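Local coordinates for protein RAP1B (PDB 4AX2) that probably protects Serratia marcescens from its own Type VI-secreted amidase toxin, as a resistance (immunity) protein with a helical fold, at residues V36-A41 with K122-L127; L42-A47 with V84-Y89; Q48-D51 with A55-L58. All coordinates share one frame; numbering follows the deposited sequence.

Contact 1 (V36-A41 with K122-L127); sequences VVKELA and KLSRQL. With EDO (1,2-ethanediol), chain E.
Ser-124 is where helix 118-126 meets helix 33-49, with Val-37 and Lys-38 on the other side. The helices come close here, the CA atoms of Val-37 and Ser-124 lying 5.4 Å apart. Ahead of Ser-124, Leu-123 turns to helix 75-89, where it packs on Ile-82 and Leu-85. At Ser-124 the CB does most of the touching. It lies 3.9 Å from Val-37 CB. The CG1 branch of Val-37 reaches past it to Ser-124 CA, 3.8 Å away. The CG2 branch comes obliquely to the carbonyl oxygen, 3.7 Å from Ser-124 O. That oxygen is buried and has no polar partner in the model. Lys-38 comes alongside with its aliphatic stem, CG to Ser-124 CB 4.0 Å. In one conformer its chain bends at chi2 and chi3 and takes NZ to Tyr-115 O, with a cation-pi contact to that tyrosine; a second was modelled, so this end is less certain. The chi1 of Ser-124 (74°) sets OG between the backbone N and the carbonyl carbon, within reach of Asp-121 O, its hydrogen-bond partner one turn back. The hydroxyl is therefore satisfied inside its own helix, and its CB faces Val-37. Arg-125 points away from helix 33-49. Its NH1 makes a weak hydrogen bond to O1 of a 1,2-ethanediol (3.1 Å), probably from the crystallisation liquor, that is also hydrogen-bonded to Asp-133. Leu-127 ends the segment just beyond the helix and packs on Ile-82. The contact is close helix-helix packing, with a small serine against a branched valine, in the buried interior of an all-helical fold.

Contact 2 (L42-A47 with V84-Y89); sequences LSRCLA and VLIDKY. With EDO (1,2-ethanediol), chain G.
Between 42-47 and 84-89 the backbones come nearest at Cys-45 and Ile-86, their CA atoms 6.0 Å apart. Ile-86 points toward the other helix and carries the whole contact with its two branches. CG2 sits against Cys-45, 4.0 Å from its CA and 4.1 Å from its CB. The longer branch ends in CD1, which packs against the stem of Arg-44, 3.9 Å from both its CB and CG. The side chains of Arg-44 and Ile-86 cross at about a right angle. Ile-86 thus bears on two successive residues of helix 33-49. All of these touches are apolar.

Arg-44 starts out extended, with CG opposite the backbone N (chi1 -174°), and bends at chi3. The stem covers CD1, while the guanidinium goes on to polar partners. NH2 bonds to Asn-65 OD1 and NH1 to Asn-83 OD1. The group is therefore gripped from helix 55-67 and from helix 75-89. Cys-45 SG also lies 4.1 Å from Ile-86 CG2. It is bonded to Cys-111, a disulfide that ties helix 33-49 covalently to helix 107-116 beside the isoleucine.

Tyr-89 starts toward helix 33-49, but its ring leads away. Near its OH lies a 1,2-ethanediol, probably from the crystallisation liquor; the spacing is too short to be trusted.

Several helices enclose this contact. Leu-114 of helix 107-116 packs on both Cys-45 and Ile-86. Ala-64 of helix 55-67 lies against Arg-44. Leu-85 turns to helix 118-126, and Leu-46 meets Leu-46 of the second subunit.

Contact 3 (Q48-D51 with A55-L58); sequences QVSD and AFSL
Ser-50 meets Phe-56 and Ser-57 where the chain turns from helix 33-49 into helix 55-67. The nearest backbones are those of Ser-50 and Ser-57, with CA atoms 5.5 Å apart. Ser-50 reaches the phenyl ring at its edge, near the ring plane. Its OG lies 3.4 Å from Phe-56 CD2 and its CB 3.7 Å from the same atom. The same OG also comes 3.2 Å from Ser-57 CB, roughly at right angles to its approach to the ring. Phe-56 swings its CG opposite the backbone N (chi1 174°), which brings the ring back to Ser-50.

Both serine hydroxyls are held by carbonyls near the end of helix 33-49. Ser-50 OG bonds to Leu-46 O and weakly to Ala-47 O. Ser-57 OG bonds to Ala-47 O. The carbonyl of Ala-47 thus has a serine from each segment as a partner, and the start of helix 55-67 is tied to the end of helix 33-49.

Farther out lies the second subunit. Its Phe-56 stacks with this Phe-56 and also packs on Val-49 and Ser-50. Asp-51 OD1 forms a salt bridge with Lys-54 of that subunit. Gln-48 turns the other way, to Lys-90 and to helix 75-89. This is a helix-loop-helix connection, a helical hairpin with a short turn, and here the turn also forms part of the dimer interface.

In the fold
All three contacts use helix 33-49 and follow one another along it. Contact 1 takes its first part, contact 2 the middle and contact 3 the end. The partners come in reverse order: contact 3 closes a short loop, nested inside contact 2, which is nested inside contact 1. The centres of contacts 1 and 2 are 12 Å apart, as are those of contacts 2 and 3; contacts 1 and 3 lie 21 Å apart and do not touch. Helix 33-49 is thus a central element, bringing helices 118-126, 75-89 and 55-67 together. Residues of all three contacts reach the second subunit (contact 1 through Glu-39 alone), so helix 33-49 also takes part in the dimer interface.

Contact 1 (V36-A41 with K122-L127)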
loop_
_atom_site.group_PDB
_atom_site.type_symbol
_atom_site.label_atom_id
_atom_site.label_comp_id
_atom_site.label_asym_id
_atom_site.label_seq_id
_atom_site.Cartn_x
_atom_site.Cartn_y
_atom_site.Cartn_z
ATOM N N VAL A 36 5.395 -7.849 -7.081
ATOM C CA VAL A 36 6.293 -7.917 -5.925
ATOM C C VAL A 36 7.219 -6.717 -5.862
ATOM O O VAL A 36 7.480 -6.191 -4.781
ATOM C CB VAL A 36 7.132 -9.200 -5.909
ATOM C CG1 VAL A 36 8.004 -9.252 -4.648
ATOM C CG2 VAL A 36 6.222 -10.422 -6.016
ATOM N N VAL A 37 7.706 -6.273 -7.015
ATOM C CA VAL A 37 8.542 -5.089 -7.087
ATOM C C VAL A 37 7.767 -3.882 -6.551
ATOM O O VAL A 37 8.330 -3.054 -5.839
ATOM C CB VAL A 37 9.010 -4.816 -8.521
ATOM C CG1 VAL A 37 9.752 -3.488 -8.580
ATOM C CG2 VAL A 37 9.882 -5.974 -9.043
ATOM N N LYS A 38 6.497 -3.777 -6.918
ATOM C CA LYS A 38 5.654 -2.646 -6.434
ATOM C C LYS A 38 5.460 -2.701 -4.922
ATOM O O LYS A 38 5.472 -1.673 -4.270
ATOM C CB LYS A 38 4.313 -2.572 -7.153
ATOM C CG LYS A 38 4.450 -2.379 -8.654
ATOM C CD LYS A 38 3.333 -1.537 -9.260
ATOM C CE LYS A 38 1.949 -2.183 -9.166
ATOM N NZ LYS A 38 0.821 -1.269 -9.590
ATOM N N GLU A 39 5.308 -3.910 -4.367
ATOM C CA GLU A 39 5.205 -4.068 -2.917
ATOM C C GLU A 39 6.483 -3.579 -2.247
ATOM O O GLU A 39 6.433 -2.937 -1.191
ATOM C CB GLU A 39 4.975 -5.521 -2.502
ATOM C CG GLU A 39 3.803 -6.216 -3.174
ATOM C CD GLU A 39 2.473 -5.542 -2.921
ATOM O OE1 GLU A 39 1.985 -5.658 -1.777
ATOM O OE2 GLU A 39 1.898 -4.983 -3.873
ATOM N N LEU A 40 7.633 -3.910 -2.840
ATOM C CA LEU A 40 8.907 -3.450 -2.295
ATOM C C LEU A 40 8.956 -1.920 -2.332
ATOM O O LEU A 40 9.297 -1.268 -1.333
ATOM C CB LEU A 40 10.083 -4.037 -3.093
ATOM C CG LEU A 40 11.503 -3.644 -2.682
ATOM C CD1 LEU A 40 12.486 -4.709 -3.160
ATOM C CD2 LEU A 40 11.909 -2.276 -3.234
ATOM N N ALA A 41 8.599 -1.359 -3.485
ATOM C CA ALA A 41 8.637 0.092 -3.672
ATOM C C ALA A 41 7.726 0.829 -2.689
ATOM O O ALA A 41 8.143 1.810 -2.085
ATOM C CB ALA A 41 8.286 0.468 -5.115
ATOM N N LYS A 122 5.835 0.337 -15.306
ATOM C CA LYS A 122 6.834 0.091 -16.357
ATOM C C LYS A 122 8.148 -0.427 -15.752
ATOM O O LYS A 122 8.686 -1.447 -16.188
ATOM C CB LYS A 122 7.073 1.390 -17.147
ATOM C CG LYS A 122 8.095 1.285 -18.278
ATOM C CD LYS A 122 8.026 2.494 -19.205
ATOM C CE LYS A 122 9.039 2.394 -20.345
ATOM N NZ LYS A 122 8.953 3.534 -21.311
ATOM N N LEU A 123 8.650 0.263 -14.735
ATOM C CA LEU A 123 9.926 -0.131 -14.094
ATOM C C LEU A 123 9.853 -1.510 -13.455
ATOM O O LEU A 123 10.814 -2.269 -13.536
ATOM C CB LEU A 123 10.389 0.909 -13.076
ATOM C CG LEU A 123 11.718 0.685 -12.333
ATOM C CD1 LEU A 123 12.903 0.689 -13.309
ATOM C CD2 LEU A 123 11.888 1.765 -11.280
ATOM N N SER A 124 8.709 -1.839 -12.853
ATOM C CA SER A 124 8.496 -3.113 -12.160
ATOM C C SER A 124 8.673 -4.343 -13.069
ATOM O O SER A 124 9.037 -5.435 -12.604
ATOM C CB SER A 124 7.103 -3.148 -11.502
ATOM O OG SER A 124 6.046 -3.323 -12.431
ATOM N N ARG A 125 8.408 -4.155 -14.355
ATOM C CA ARG A 125 8.571 -5.205 -15.343
ATOM C C ARG A 125 10.019 -5.288 -15.809
ATOM O O ARG A 125 10.533 -6.383 -16.026
ATOM C CB ARG A 125 7.636 -4.957 -16.522
ATOM C CG ARG A 125 6.182 -5.139 -16.122
ATOM C CD ARG A 125 5.220 -4.499 -17.107
ATOM N NE ARG A 125 3.892 -4.433 -16.507
ATOM C CZ ARG A 125 3.015 -5.433 -16.457
ATOM N NH1 ARG A 125 3.293 -6.620 -17.000
ATOM N NH2 ARG A 125 1.838 -5.237 -15.859
ATOM N N GLN A 126 10.684 -4.137 -15.900
ATOM C CA GLN A 126 12.076 -4.069 -16.364
ATOM C C GLN A 126 13.082 -4.705 -15.404
ATOM O O GLN A 126 14.112 -5.222 -15.845
ATOM C CB GLN A 126 12.475 -2.609 -16.606
ATOM C CG GLN A 126 11.641 -1.926 -17.676
ATOM C CD GLN A 126 11.998 -0.468 -17.860
ATOM O OE1 GLN A 126 12.314 0.228 -16.894
ATOM N NE2 GLN A 126 11.935 0.007 -19.106
ATOM N N LEU A 127 12.777 -4.704 -14.108
ATOM C CA LEU A 127 13.733 -5.136 -13.082
ATOM C C LEU A 127 13.658 -6.625 -12.716
ATOM O O LEU A 127 14.293 -7.058 -11.730
ATOM C CB LEU A 127 13.544 -4.282 -11.815
ATOM C CG LEU A 127 13.819 -2.780 -12.008
ATOM C CD1 LEU A 127 13.626 -2.027 -10.707
ATOM C CD2 LEU A 127 15.213 -2.529 -12.596
HETATM C C1 EDO E . 0.138 -7.827 -18.560
HETATM O O1 EDO E . 1.446 -8.360 -18.767
HETATM C C2 EDO E . -0.565 -8.677 -17.506
HETATM O O2 EDO E . -0.499 -7.991 -16.260
#

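Contact 2 (L42-A47 with V84-Y89)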
loop_
_atom_site.group_PDB
_atom_site.type_symbol
_atom_site.label_atom_id
_atom_site.label_comp_id
_atom_site.label_asym_id
_atom_site.label_seq_id
_atom_site.Cartn_x
_atom_site.Cartn_y
_atom_site.Cartn_z
ATOM N N LEU A 42 6.500 0.352 -2.536
ATOM C CA LEU A 42 5.550 0.939 -1.573
ATOM C C LEU A 42 6.104 0.865 -0.141
ATOM O O LEU A 42 6.128 1.865 0.582
ATOM C CB LEU A 42 4.211 0.196 -1.686
ATOM C CG LEU A 42 3.122 0.591 -0.674
ATOM C CD1 LEU A 42 2.874 2.101 -0.656
ATOM C CD2 LEU A 42 1.839 -0.158 -0.967
ATOM N N SER A 43 6.554 -0.322 0.265
ATOM C CA SER A 43 7.048 -0.521 1.623
ATOM C C SER A 43 8.237 0.392 1.916
ATOM O O SER A 43 8.314 1.004 2.973
ATOM C CB SER A 43 7.441 -1.993 1.861
ATOM O OG SER A 43 6.346 -2.869 1.662
ATOM N N ARG A 44 9.163 0.492 0.976
ATOM C CA ARG A 44 10.318 1.373 1.166
ATOM C C ARG A 44 9.948 2.854 1.149
ATOM O O ARG A 44 10.486 3.631 1.908
ATOM C CB ARG A 44 11.409 1.062 0.139
ATOM C CG ARG A 44 12.680 1.858 0.395
ATOM C CD ARG A 44 13.822 1.413 -0.476
ATOM N NE ARG A 44 14.225 0.041 -0.201
ATOM C CZ ARG A 44 14.857 -0.738 -1.073
ATOM N NH1 ARG A 44 15.175 -0.287 -2.293
ATOM N NH2 ARG A 44 15.202 -1.964 -0.710
ATOM N N CYS A 45 8.984 3.241 0.319
ATOM C CA CYS A 45 8.484 4.611 0.335
ATOM C C CYS A 45 7.947 4.921 1.734
ATOM O O CYS A 45 8.276 5.955 2.326
ATOM C CB CYS A 45 7.395 4.787 -0.731
ATOM S SG CYS A 45 6.801 6.467 -0.948
ATOM N N LEU A 46 7.154 4.000 2.278
ATOM C CA LEU A 46 6.581 4.181 3.609
ATOM C C LEU A 46 7.675 4.281 4.676
ATOM O O LEU A 46 7.584 5.115 5.561
ATOM C CB LEU A 46 5.611 3.044 3.934
ATOM C CG LEU A 46 4.354 3.010 3.062
ATOM C CD1 LEU A 46 3.543 1.719 3.279
ATOM C CD2 LEU A 46 3.502 4.240 3.356
ATOM N N ALA A 47 8.705 3.439 4.573
ATOM C CA ALA A 47 9.886 3.542 5.465
ATOM C C ALA A 47 10.552 4.910 5.400
ATOM O O ALA A 47 10.950 5.470 6.435
ATOM C CB ALA A 47 10.900 2.454 5.134
ATOM N N VAL A 84 15.492 6.091 -6.843
ATOM C CA VAL A 84 15.321 7.339 -7.595
ATOM C C VAL A 84 13.812 7.605 -7.887
ATOM O O VAL A 84 13.327 8.722 -7.703
ATOM C CB VAL A 84 16.146 7.343 -8.892
ATOM C CG1 VAL A 84 15.727 8.499 -9.785
ATOM C CG2 VAL A 84 17.658 7.441 -8.592
ATOM N N LEU A 85 13.093 6.582 -8.324
ATOM C CA LEU A 85 11.646 6.737 -8.584
ATOM C C LEU A 85 10.873 7.113 -7.313
ATOM O O LEU A 85 10.077 8.056 -7.330
ATOM C CB LEU A 85 11.079 5.493 -9.259
ATOM C CG LEU A 85 9.617 5.623 -9.704
ATOM C CD1 LEU A 85 9.452 6.779 -10.688
ATOM C CD2 LEU A 85 9.163 4.290 -10.280
ATOM N N ILE A 86 11.165 6.450 -6.190
ATOM C CA ILE A 86 10.548 6.814 -4.906
ATOM C C ILE A 86 10.790 8.293 -4.631
ATOM O O ILE A 86 9.881 9.027 -4.240
ATOM C CB ILE A 86 11.097 5.966 -3.729
ATOM C CG1 ILE A 86 10.630 4.504 -3.846
ATOM C CG2 ILE A 86 10.692 6.582 -2.386
ATOM C CD1 ILE A 86 11.362 3.520 -2.936
ATOM N N ASP A 87 12.037 8.738 -4.860
ATOM C CA ASP A 87 12.412 10.109 -4.585
ATOM C C ASP A 87 11.620 11.112 -5.423
ATOM O O ASP A 87 11.412 12.230 -4.988
ATOM C CB ASP A 87 13.927 10.317 -4.773
ATOM C CG ASP A 87 14.745 9.656 -3.681
ATOM O OD1 ASP A 87 14.150 9.311 -2.632
ATOM O OD2 ASP A 87 15.985 9.489 -3.863
ATOM N N LYS A 88 11.162 10.698 -6.598
ATOM C CA LYS A 88 10.352 11.567 -7.462
ATOM C C LYS A 88 8.890 11.696 -6.984
ATOM O O LYS A 88 8.176 12.607 -7.433
ATOM C CB LYS A 88 10.457 11.106 -8.922
ATOM C CG LYS A 88 11.877 11.269 -9.474
ATOM C CD LYS A 88 11.997 10.832 -10.932
ATOM C CE LYS A 88 13.443 10.847 -11.419
ATOM N NZ LYS A 88 13.589 10.143 -12.726
ATOM N N TYR A 89 8.470 10.830 -6.048
ATOM C CA TYR A 89 7.087 10.832 -5.518
ATOM C C TYR A 89 6.941 11.261 -4.053
ATOM O O TYR A 89 6.005 11.991 -3.700
ATOM C CB TYR A 89 6.461 9.445 -5.719
ATOM C CG TYR A 89 6.029 9.241 -7.144
ATOM C CD1 TYR A 89 6.945 8.909 -8.122
ATOM C CD2 TYR A 89 4.701 9.410 -7.518
ATOM C CE1 TYR A 89 6.561 8.762 -9.451
ATOM C CE2 TYR A 89 4.301 9.250 -8.842
ATOM C CZ TYR A 89 5.238 8.934 -9.807
ATOM O OH TYR A 89 4.878 8.767 -11.127
HETATM C C1 EDO G . 1.813 9.977 -11.116
HETATM O O1 EDO G . 2.947 9.761 -11.935
HETATM C C2 EDO G . 0.834 8.871 -11.359
HETATM O O2 EDO G . -0.441 9.294 -10.913
#

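Contact 3 (Q48-D51 with A55-L58)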
loop_
_atom_site.group_PDB
_atom_site.type_symbol
_atom_site.label_atom_id
_atom_site.label_comp_id
_atom_site.label_asym_id
_atom_site.label_seq_id
_atom_site.Cartn_x
_atom_site.Cartn_y
_atom_site.Cartn_z
ATOM N N GLN A 48 10.669 5.467 4.195
ATOM C CA GLN A 48 11.384 6.735 3.999
ATOM C C GLN A 48 10.599 7.959 4.432
ATOM O O GLN A 48 11.188 8.955 4.840
ATOM C CB GLN A 48 11.851 6.878 2.540
ATOM C CG GLN A 48 12.921 5.865 2.172
ATOM C CD GLN A 48 13.380 5.974 0.732
ATOM O OE1 GLN A 48 13.062 6.950 0.047
ATOM N NE2 GLN A 48 14.156 4.980 0.268
ATOM N N VAL A 49 9.278 7.885 4.398
ATOM C CA VAL A 49 8.445 9.036 4.784
ATOM C C VAL A 49 8.043 9.047 6.249
ATOM O O VAL A 49 7.347 9.969 6.696
ATOM C CB VAL A 49 7.199 9.177 3.890
ATOM C CG1 VAL A 49 7.616 9.324 2.435
ATOM C CG2 VAL A 49 6.239 8.010 4.106
ATOM N N SER A 50 8.469 8.034 6.994
ATOM C CA SER A 50 8.175 7.941 8.409
ATOM C C SER A 50 9.506 8.170 9.129
ATOM O O SER A 50 10.528 8.420 8.490
ATOM C CB SER A 50 7.517 6.588 8.754
ATOM O OG SER A 50 8.223 5.497 8.216
ATOM N N ASP A 51 9.506 8.096 10.438
ATOM C CA ASP A 51 10.713 8.488 11.214
ATOM C C ASP A 51 11.749 7.378 11.079
ATOM O O ASP A 51 11.489 6.282 11.564
ATOM C CB ASP A 51 10.345 8.632 12.697
ATOM C CG ASP A 51 10.151 10.064 13.139
ATOM O OD1 ASP A 51 9.139 10.695 12.756
ATOM O OD2 ASP A 51 10.997 10.538 13.931
ATOM N N ALA A 55 10.050 2.531 15.115
ATOM C CA ALA A 55 9.776 1.108 14.899
ATOM C C ALA A 55 9.024 0.877 13.602
ATOM O O ALA A 55 9.304 -0.090 12.892
ATOM C CB ALA A 55 8.988 0.516 16.071
ATOM N N PHE A 56 8.061 1.744 13.293
ATOM C CA PHE A 56 7.316 1.581 12.036
ATOM C C PHE A 56 8.228 1.658 10.818
ATOM O O PHE A 56 8.191 0.775 9.981
ATOM C CB PHE A 56 6.167 2.582 11.845
ATOM C CG PHE A 56 5.541 2.461 10.488
ATOM C CD1 PHE A 56 4.717 1.380 10.198
ATOM C CD2 PHE A 56 5.867 3.349 9.468
ATOM C CE1 PHE A 56 4.185 1.209 8.925
ATOM C CE2 PHE A 56 5.354 3.183 8.189
ATOM C CZ PHE A 56 4.506 2.100 7.915
ATOM N N SER A 57 9.002 2.732 10.702
ATOM C CA SER A 57 9.921 2.895 9.569
ATOM C C SER A 57 10.819 1.673 9.408
ATOM O O SER A 57 11.039 1.193 8.291
ATOM C CB SER A 57 10.748 4.181 9.708
ATOM O OG SER A 57 11.656 4.347 8.610
ATOM N N LEU A 58 11.337 1.154 10.518
ATOM C CA LEU A 58 12.228 -0.006 10.464
ATOM C C LEU A 58 11.491 -1.251 9.977
ATOM O O LEU A 58 12.014 -2.046 9.186
ATOM C CB LEU A 58 12.871 -0.247 11.841
ATOM C CG LEU A 58 13.839 -1.426 11.979
ATOM C CD1 LEU A 58 15.016 -1.312 11.010
ATOM C CD2 LEU A 58 14.334 -1.531 13.419
#